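Local coordinates for protein L-threonine-O-3-phosphate decarboxylase (Porphyromonas gingivalis, PDB 3FKD) that probably acts as a pyridoxal 5'-phosphate-dependent decarboxylase of L-threonine O-3-phosphate, at residues I94-F99 against V113-S118; F279-L284 against R311-S316. One frame throughout, in Å; residues are numbered along the deposited sequence.

Overall arrangement
Contact 1 comes first along the chain and closes before contact 2 opens; their centres lie about 15 Å apart. Contact 1 joins strands 91-96 and 112-117 at one margin of the seven-stranded mixed sheet. Contact 2 belongs to the five-stranded sheet, where strand 279-284 meets the loop that leads from strand 302-306 into strand 317-321. That loop also reaches contact 1: P97 and I96 pack on R311, the P97 ring rests on L313, and F115 lies against R311. Segment 311-316 thus ties the two sheets of the subunit together, with one end at each, in a chain whose family fold is that of the PLP-dependent aminotransferases.

Contact 1: I94-F99 against V113-S118; sequences IAIPSF and VCFYPS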
loop_
_atom_site.group_PDB
_atom_site.type_symbol
_atom_site.label_atom_id
_atom_site.label_comp_id
_atom_site.label_asym_id
_atom_site.label_seq_id
_atom_site.Cartn_x
_atom_site.Cartn_y
_atom_site.Cartn_z
ATOM N N ILE A 94 23.092 4.993 9.216
ATOM C CA ILE A 94 21.883 5.711 9.569
ATOM C C ILE A 94 22.127 6.711 10.739
ATOM O O ILE A 94 22.579 6.328 11.808
ATOM C CB ILE A 94 20.784 4.716 9.953
ATOM C CG1 ILE A 94 20.513 3.719 8.801
ATOM C CG2 ILE A 94 19.546 5.439 10.362
ATOM C CD1 ILE A 94 19.520 2.613 9.139
ATOM N N ALA A 95 21.848 7.991 10.533
ATOM C CA ALA A 95 21.908 8.940 11.633
ATOM C C ALA A 95 20.748 8.710 12.601
ATOM O O ALA A 95 19.657 8.397 12.186
ATOM C CB ALA A 95 21.908 10.352 11.119
ATOM N N ILE A 96 21.007 8.825 13.895
ATOM C CA ILE A 96 19.978 8.690 14.906
ATOM C C ILE A 96 20.047 9.876 15.890
ATOM O O ILE A 96 21.085 10.537 16.022
ATOM C CB ILE A 96 20.148 7.380 15.690
ATOM C CG1 ILE A 96 21.618 7.169 16.040
ATOM C CG2 ILE A 96 19.642 6.196 14.897
ATOM C CD1 ILE A 96 21.863 6.223 17.204
ATOM N N PRO A 97 18.932 10.182 16.566
ATOM C CA PRO A 97 17.657 9.511 16.312
ATOM C C PRO A 97 17.117 9.862 14.923
ATOM O O PRO A 97 17.555 10.863 14.314
ATOM C CB PRO A 97 16.732 10.062 17.399
ATOM C CG PRO A 97 17.465 11.221 18.040
ATOM C CD PRO A 97 18.805 11.383 17.409
ATOM N N SER A 98 16.171 9.052 14.441
ATOM C CA SER A 98 15.523 9.244 13.137
ATOM C C SER A 98 14.272 8.381 13.018
ATOM O O SER A 98 14.026 7.522 13.848
ATOM C CB SER A 98 16.490 8.922 12.008
ATOM O OG SER A 98 17.092 7.650 12.218
ATOM N N PHE A 99 13.469 8.632 11.989
ATOM C CA PHE A 99 12.299 7.805 11.679
ATOM C C PHE A 99 12.664 6.299 11.721
ATOM O O PHE A 99 13.529 5.856 10.993
ATOM C CB PHE A 99 11.750 8.223 10.291
ATOM C CG PHE A 99 10.411 7.653 9.956
ATOM C CD1 PHE A 99 9.348 7.761 10.842
ATOM C CD2 PHE A 99 10.195 7.054 8.745
ATOM C CE1 PHE A 99 8.105 7.257 10.520
ATOM C CE2 PHE A 99 8.954 6.530 8.422
ATOM C CZ PHE A 99 7.922 6.626 9.310
ATOM N N VAL A 113 23.839 -2.452 9.494
ATOM C CA VAL A 113 23.498 -1.100 9.895
ATOM C C VAL A 113 24.457 -0.410 10.908
ATOM O O VAL A 113 24.588 -0.829 12.055
ATOM C CB VAL A 113 22.005 -1.026 10.370
ATOM C CG1 VAL A 113 21.634 0.394 10.770
ATOM C CG2 VAL A 113 21.085 -1.471 9.257
ATOM N N CYS A 114 25.102 0.661 10.452
ATOM C CA CYS A 114 25.924 1.526 11.283
ATOM C C CYS A 114 25.189 2.770 11.786
ATOM O O CYS A 114 24.571 3.520 11.003
ATOM C CB CYS A 114 27.111 2.031 10.477
ATOM S SG CYS A 114 28.256 0.782 9.996
ATOM N N PHE A 115 25.300 3.052 13.075
ATOM C CA PHE A 115 24.661 4.248 13.565
ATOM C C PHE A 115 25.609 5.440 13.663
ATOM O O PHE A 115 26.826 5.302 13.567
ATOM C CB PHE A 115 23.894 3.965 14.843
ATOM C CG PHE A 115 22.743 3.035 14.631
ATOM C CD1 PHE A 115 21.553 3.507 14.081
ATOM C CD2 PHE A 115 22.856 1.691 14.939
ATOM C CE1 PHE A 115 20.500 2.686 13.864
ATOM C CE2 PHE A 115 21.804 0.845 14.708
ATOM C CZ PHE A 115 20.614 1.349 14.157
ATOM N N TYR A 116 25.027 6.621 13.807
ATOM C CA TYR A 116 25.788 7.849 13.831
ATOM C C TYR A 116 24.896 9.002 14.298
ATOM O O TYR A 116 23.756 9.145 13.853
ATOM C CB TYR A 116 26.382 8.140 12.451
ATOM C CG TYR A 116 27.421 9.213 12.535
ATOM C CD1 TYR A 116 27.075 10.553 12.391
ATOM C CD2 TYR A 116 28.751 8.896 12.837
ATOM C CE1 TYR A 116 28.037 11.562 12.524
ATOM C CE2 TYR A 116 29.717 9.882 12.960
ATOM C CZ TYR A 116 29.352 11.214 12.800
ATOM O OH TYR A 116 30.301 12.198 12.910
ATOM N N PRO A 117 25.421 9.832 15.203
ATOM C CA PRO A 117 24.651 10.886 15.879
ATOM C C PRO A 117 24.278 12.053 14.954
ATOM O O PRO A 117 25.161 12.664 14.365
ATOM C CB PRO A 117 25.608 11.376 16.971
ATOM C CG PRO A 117 26.736 10.415 17.021
ATOM C CD PRO A 117 26.829 9.829 15.629
ATOM N N SER A 118 22.989 12.351 14.832
ATOM C CA SER A 118 22.556 13.434 13.954
ATOM C C SER A 118 23.083 14.816 14.387
ATOM O O SER A 118 23.256 15.715 13.550
ATOM C CB SER A 118 21.031 13.459 13.789
ATOM O OG SER A 118 20.366 13.491 15.030
#
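Three backbone hydrogen bonds join the two segments, whose strands run parallel with a twist of 42°. I94 N donates to C114 O (2.7 Å) almost along the axis of that carbonyl, I96 N donates to Y116 O, an oxygen whose position is less certain, and just beyond the strand end S118 N returns the bond to I96 O (2.9 Å) from above the carbonyl plane. The ladder pairs I94 with F115, A95 with Y116 and I96 with P117. On the face carrying I94, I96 and F115, beta-branched and aromatic groups suit an apolar strand surface. CG2 of I96 comes within 3.4 Å of CD1 of F115, the side chains crossing at about a right angle; CG1 of I96 occupies the crowded position between N and the carbonyl carbon (chi1 44°), and CD1 of I96 reaches CB of F115 at 3.8 Å. Nearer the start of both segments, I94 brings CD1 to 3.5 Å from CG1 of V113, and CG1 of V113 also lies over one face of the F115 ring, offset toward its rim. On the other face CB of A95 lies 4.2 Å from CB of S118.

The I96-P97 peptide bond is cis, which proline tolerates well, and S98 OG donates to A95 O (2.7 Å), in the plane of that carbonyl, pinning the turn back on its own strand. D142 holds the hydroxyl of S118, and ND2 of N139 hydrogen-bonds to the carbonyl of P97. Helix 100-108 packs on I94, V113 and F115, completing the beta-alpha-beta crossover at the margin of the large sheet of this aminotransferase-type fold.

Contact 2: F279-L284 against R311-S316; sequences FFLLRL and RGLDES
S316 has the largest area buried by this contact, and it works through both its backbone and its hydroxyl. Its carbonyl takes the hydrogen bond from L284 N, 2.9 Å from N to O, in the carbonyl plane and nearly straight (166° at the hydrogen). L282 pairs by backbone with V318 of strand 317-321, so this bond continues the antiparallel pairing of the five-stranded sheet into the loop just before that strand. A CA-H...O contact from R283 CA to the same oxygen supplements it. With chi1 at 63°, OG of S316 stands between its own N and carbonyl carbon and sits over the centre of the R283 guanidinium, 3.7 Å above the plane. It also touches CG of R283 at 3.5 Å.

R283 carries its CG anti to the backbone N (chi1 -150°) and bends at chi3, which lays the long chain across the compact serine; Y317 OH takes the hydrogen bond from its NE. L281 and L313 meet tip to tip, CD2 to CD1 at 4.1 Å, a purely apolar touch fitting for two branched ends.

D314 orders the loop: S316 N reaches its OD1 from well above the carboxylate plane, closing an Asx turn, while S316 OG (2.7 Å from OD1) uses the syn lone pair. Two donors on one oxygen should stabilise the charged carboxylate. OD2, 4.3 Å from R283 NH1, forms no salt bridge, so the arginine probably adds only diffuse attraction to a join whose one direct hydrogen bond is between backbone atoms.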
loop_
_atom_site.group_PDB
_atom_site.type_symbol
_atom_site.label_atom_id
_atom_site.label_comp_id
_atom_site.label_asym_id
_atom_site.label_seq_id
_atom_site.Cartn_x
_atom_site.Cartn_y
_atom_site.Cartn_z
ATOM N N PHE A 279 8.622 21.140 14.634
ATOM C CA PHE A 279 8.534 20.234 15.771
ATOM C C PHE A 279 9.930 20.115 16.407
ATOM O O PHE A 279 10.922 20.491 15.791
ATOM C CB PHE A 279 8.022 18.860 15.327
ATOM C CG PHE A 279 8.808 18.273 14.199
ATOM C CD1 PHE A 279 9.961 17.569 14.446
ATOM C CD2 PHE A 279 8.390 18.451 12.881
ATOM C CE1 PHE A 279 10.695 17.058 13.405
ATOM C CE2 PHE A 279 9.112 17.935 11.831
ATOM C CZ PHE A 279 10.249 17.230 12.072
ATOM N N PHE A 280 10.003 19.563 17.616
ATOM C CA PHE A 280 11.246 19.582 18.411
ATOM C C PHE A 280 11.193 18.569 19.562
ATOM O O PHE A 280 10.128 18.156 19.994
ATOM C CB PHE A 280 11.511 21.025 18.979
ATOM C CG PHE A 280 10.331 21.594 19.708
ATOM C CD1 PHE A 280 10.089 21.253 21.033
ATOM C CD2 PHE A 280 9.413 22.395 19.050
ATOM C CE1 PHE A 280 8.992 21.732 21.698
ATOM C CE2 PHE A 280 8.300 22.859 19.701
ATOM C CZ PHE A 280 8.099 22.542 21.049
ATOM N N LEU A 281 12.353 18.185 20.069
ATOM C CA LEU A 281 12.450 17.379 21.284
ATOM C C LEU A 281 12.439 18.276 22.582
ATOM O O LEU A 281 13.097 19.322 22.661
ATOM C CB LEU A 281 13.733 16.535 21.192
ATOM C CG LEU A 281 13.814 15.060 20.773
ATOM C CD1 LEU A 281 12.595 14.433 20.146
ATOM C CD2 LEU A 281 15.018 14.849 19.882
ATOM N N LEU A 282 11.663 17.892 23.586
ATOM C CA LEU A 282 11.950 18.399 24.911
ATOM C C LEU A 282 12.320 17.293 25.930
ATOM O O LEU A 282 11.805 16.162 25.890
ATOM C CB LEU A 282 10.867 19.360 25.416
ATOM C CG LEU A 282 9.631 18.985 26.229
ATOM C CD1 LEU A 282 9.917 18.011 27.406
ATOM C CD2 LEU A 282 9.030 20.298 26.745
ATOM N N ARG A 283 13.243 17.643 26.826
ATOM C CA ARG A 283 13.717 16.730 27.874
ATOM C C ARG A 283 13.158 17.102 29.233
ATOM O O ARG A 283 13.251 18.261 29.657
ATOM C CB ARG A 283 15.240 16.776 27.953
ATOM C CG ARG A 283 15.884 15.488 28.411
ATOM C CD ARG A 283 17.346 15.723 28.706
ATOM N NE ARG A 283 18.134 14.549 28.341
ATOM C CZ ARG A 283 18.703 13.731 29.213
ATOM N NH1 ARG A 283 19.390 12.677 28.796
ATOM N NH2 ARG A 283 18.577 13.975 30.513
ATOM N N LEU A 284 12.548 16.136 29.903
ATOM C CA LEU A 284 12.214 16.319 31.298
ATOM C C LEU A 284 13.461 16.101 32.145
ATOM O O LEU A 284 14.090 15.065 32.027
ATOM C CB LEU A 284 11.138 15.339 31.716
ATOM C CG LEU A 284 9.859 15.454 30.902
ATOM C CD1 LEU A 284 8.742 14.733 31.606
ATOM C CD2 LEU A 284 9.497 16.894 30.762
ATOM N N ARG A 311 15.866 5.350 18.772
ATOM C CA ARG A 311 17.242 5.011 19.018
ATOM C C ARG A 311 18.031 6.231 19.464
ATOM O O ARG A 311 18.079 7.259 18.765
ATOM C CB ARG A 311 17.861 4.418 17.777
ATOM C CG ARG A 311 18.476 3.063 18.041
ATOM C CD ARG A 311 19.713 2.850 17.171
ATOM N NE ARG A 311 20.010 1.450 16.837
ATOM C CZ ARG A 311 19.230 0.399 17.090
ATOM N NH1 ARG A 311 18.063 0.538 17.718
ATOM N NH2 ARG A 311 19.624 -0.815 16.695
ATOM N N GLY A 312 18.639 6.138 20.642
ATOM C CA GLY A 312 19.428 7.260 21.128
ATOM C C GLY A 312 18.732 8.244 22.050
ATOM O O GLY A 312 19.331 9.263 22.442
ATOM N N LEU A 313 17.482 7.947 22.410
ATOM C CA LEU A 313 16.756 8.724 23.409
ATOM C C LEU A 313 16.226 7.794 24.487
ATOM O O LEU A 313 15.909 6.652 24.203
ATOM C CB LEU A 313 15.590 9.501 22.770
ATOM C CG LEU A 313 15.893 10.240 21.471
ATOM C CD1 LEU A 313 14.651 10.945 20.974
ATOM C CD2 LEU A 313 17.073 11.213 21.667
ATOM N N ASP A 314 16.119 8.276 25.725
ATOM C CA ASP A 314 15.546 7.453 26.799
ATOM C C ASP A 314 14.120 7.946 27.161
ATOM O O ASP A 314 13.484 8.629 26.361
ATOM C CB ASP A 314 16.489 7.418 28.013
ATOM C CG ASP A 314 16.765 8.805 28.582
ATOM O OD1 ASP A 314 16.213 9.792 28.053
ATOM O OD2 ASP A 314 17.519 8.911 29.571
ATOM N N GLU A 315 13.630 7.609 28.354
ATOM C CA GLU A 315 12.266 7.958 28.771
ATOM C C GLU A 315 12.092 9.411 29.220
ATOM O O GLU A 315 11.016 9.798 29.678
ATOM C CB GLU A 315 11.779 7.034 29.892
ATOM C CG GLU A 315 11.842 5.533 29.581
ATOM N N SER A 316 13.138 10.215 29.097
ATOM C CA SER A 316 13.013 11.613 29.477
ATOM C C SER A 316 12.590 12.494 28.290
ATOM O O SER A 316 12.340 13.678 28.474
ATOM C CB SER A 316 14.324 12.121 30.064
ATOM O OG SER A 316 15.367 12.087 29.105
#